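Local coordinates for gluconokinase (Sinorhizobium meliloti, PDB 3T61), which probably phosphorylates D-gluconate with ATP to give 6-phospho-D-gluconate and ADP in carbohydrate acid metabolism, at residues Lys103-Ala108 against Arg152-Thr157. Sequence-based numbering, arbitrary orientation.
Sequences KLRESA and RGEVRT
Arg105, in the last turn of helix 98-106, reaches Glu154 in the loop that leads into strand 157-161, the outermost strand of the parallel sheet within the chain. In this helix Leu104 turns to the inner side, against Ile79 and Leu112, while Arg105 reaches across to the loop. Extended from CG to NE (chi2 165°, chi3 -166°), its chain places the guanidinium beside Glu154 and Val155. There Arg105 NH2 gives Glu154 OE1 a nearly straight hydrogen bond of 2.8 Å, lying in the guanidinium plane and using the anti lone pair of the oxygen; Arg105 NH1 adds a weak, bent bond to the same atom. The carboxylate plane is turned 84° from the guanidinium, and both of these bonds go to the single oxygen OE1. CG2 of Val155 lies over one guanidinium face, 3.8 Å from Arg105 NE, and Arg105 NE itself donates to a water 2.9 Å away that in turn donates to Val155 O. Thr157 OG1 donates to Val155 O at 2.8 Å, from above the carbonyl plane. Replacing Arg105 with a leucine would probably leave Glu154 OE1 without its mate in this contact and the water without its donor. Asp102 also pairs with Arg105 NH1, and Arg98 and Arg101 hold Glu154 OE2, so the bridge belongs to a network of alternating charges that ties helix 98-106 to the loop at the protein surface.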
loop_
_atom_site.group_PDB
_atom_site.type_symbol
_atom_site.label_atom_id
_atom_site.label_comp_id
_atom_site.label_asym_id
_atom_site.label_seq_id
_atom_site.Cartn_x
_atom_site.Cartn_y
_atom_site.Cartn_z
ATOM N N LYS A 103 13.755 -5.657 17.470
ATOM C CA LYS A 103 13.817 -4.198 17.445
ATOM C C LYS A 103 12.560 -3.611 18.056
ATOM O O LYS A 103 12.630 -2.736 18.922
ATOM C CB LYS A 103 13.969 -3.671 16.019
ATOM C CG LYS A 103 15.336 -3.102 15.731
ATOM C CD LYS A 103 15.688 -1.966 16.691
ATOM C CE LYS A 103 17.127 -1.529 16.487
ATOM N NZ LYS A 103 17.554 -0.451 17.417
ATOM N N LEU A 104 11.407 -4.094 17.607
ATOM C CA LEU A 104 10.134 -3.615 18.124
ATOM C C LEU A 104 10.057 -3.756 19.655
ATOM O O LEU A 104 9.485 -2.900 20.342
ATOM C CB LEU A 104 8.984 -4.376 17.453
ATOM C CG LEU A 104 8.752 -4.106 15.959
ATOM C CD1 LEU A 104 7.502 -4.823 15.504
ATOM C CD2 LEU A 104 8.601 -2.595 15.716
ATOM N N ARG A 105 10.633 -4.835 20.185
ATOM C CA ARG A 105 10.649 -5.069 21.631
ATOM C C ARG A 105 11.454 -3.991 22.353
ATOM O O ARG A 105 11.109 -3.599 23.463
ATOM C CB ARG A 105 11.243 -6.445 21.956
ATOM C CG ARG A 105 10.263 -7.600 21.853
ATOM C CD ARG A 105 10.993 -8.938 21.827
ATOM N NE ARG A 105 10.094 -9.999 21.394
ATOM C CZ ARG A 105 10.403 -10.928 20.499
ATOM N NH1 ARG A 105 11.598 -10.942 19.928
ATOM N NH2 ARG A 105 9.503 -11.837 20.170
ATOM N N GLU A 106 12.524 -3.512 21.722
ATOM C CA GLU A 106 13.350 -2.466 22.329
ATOM C C GLU A 106 12.577 -1.163 22.507
ATOM O O GLU A 106 12.983 -0.306 23.277
ATOM C CB GLU A 106 14.594 -2.185 21.481
ATOM C CG GLU A 106 15.435 -3.403 21.192
ATOM C CD GLU A 106 16.780 -3.060 20.581
ATOM O OE1 GLU A 106 16.858 -2.091 19.798
ATOM O OE2 GLU A 106 17.762 -3.773 20.874
ATOM N N SER A 107 11.469 -1.014 21.790
ATOM C CA SER A 107 10.668 0.201 21.892
ATOM C C SER A 107 9.769 0.148 23.120
ATOM O O SER A 107 9.099 1.120 23.459
ATOM C CB SER A 107 9.819 0.387 20.631
ATOM O OG SER A 107 10.643 0.536 19.486
ATOM N N ALA A 108 9.762 -1.000 23.782
ATOM C CA ALA A 108 8.966 -1.205 24.985
ATOM C C ALA A 108 9.528 -2.442 25.690
ATOM O O ALA A 108 8.831 -3.446 25.853
ATOM C CB ALA A 108 7.507 -1.419 24.609
ATOM N N ARG A 152 7.402 -18.631 17.474
ATOM C CA ARG A 152 7.142 -19.500 18.611
ATOM C C ARG A 152 8.400 -19.791 19.411
ATOM O O ARG A 152 9.456 -20.109 18.864
ATOM C CB ARG A 152 6.452 -20.786 18.143
ATOM C CG ARG A 152 4.973 -20.531 17.872
ATOM C CD ARG A 152 4.252 -21.692 17.241
ATOM N NE ARG A 152 4.698 -21.948 15.878
ATOM C CZ ARG A 152 4.030 -22.707 15.016
ATOM N NH1 ARG A 152 2.885 -23.276 15.386
ATOM N NH2 ARG A 152 4.504 -22.901 13.793
ATOM N N GLY A 153 8.281 -19.649 20.722
ATOM C CA GLY A 153 9.429 -19.867 21.578
ATOM C C GLY A 153 9.893 -18.524 22.108
ATOM O O GLY A 153 10.284 -18.412 23.270
ATOM N N GLU A 154 9.839 -17.502 21.254
ATOM C CA GLU A 154 10.240 -16.156 21.647
ATOM C C GLU A 154 9.341 -15.698 22.789
ATOM O O GLU A 154 8.238 -16.213 22.964
ATOM C CB GLU A 154 10.141 -15.199 20.449
ATOM C CG GLU A 154 11.205 -15.461 19.383
ATOM C CD GLU A 154 10.973 -14.697 18.091
ATOM O OE1 GLU A 154 10.356 -13.613 18.140
ATOM O OE2 GLU A 154 11.426 -15.174 17.027
ATOM N N VAL A 155 9.819 -14.728 23.561
ATOM C CA VAL A 155 9.081 -14.218 24.711
ATOM C C VAL A 155 7.729 -13.584 24.425
ATOM O O VAL A 155 7.507 -13.019 23.359
ATOM C CB VAL A 155 9.941 -13.200 25.499
ATOM C CG1 VAL A 155 11.180 -13.887 26.033
ATOM C CG2 VAL A 155 10.328 -12.020 24.599
ATOM N N ARG A 156 6.834 -13.687 25.403
ATOM C CA ARG A 156 5.491 -13.118 25.334
ATOM C C ARG A 156 4.841 -13.221 23.950
ATOM O O ARG A 156 4.345 -12.229 23.403
ATOM C CB ARG A 156 5.539 -11.651 25.792
ATOM C CG ARG A 156 6.049 -11.459 27.230
ATOM C CD ARG A 156 6.131 -9.981 27.606
ATOM N NE ARG A 156 7.039 -9.249 26.721
ATOM C CZ ARG A 156 8.366 -9.305 26.785
ATOM N NH1 ARG A 156 8.957 -10.056 27.704
ATOM N NH2 ARG A 156 9.106 -8.626 25.919
ATOM N N THR A 157 4.831 -14.437 23.408
ATOM C CA THR A 157 4.258 -14.714 22.097
ATOM C C THR A 157 3.146 -15.764 22.175
ATOM O O THR A 157 3.346 -16.858 22.702
ATOM C CB THR A 157 5.342 -15.225 21.125
ATOM O OG1 THR A 157 6.418 -14.281 21.070
ATOM C CG2 THR A 157 4.769 -15.410 19.725
HETATM O O HOH W 1 7.596 -10.122 22.805
#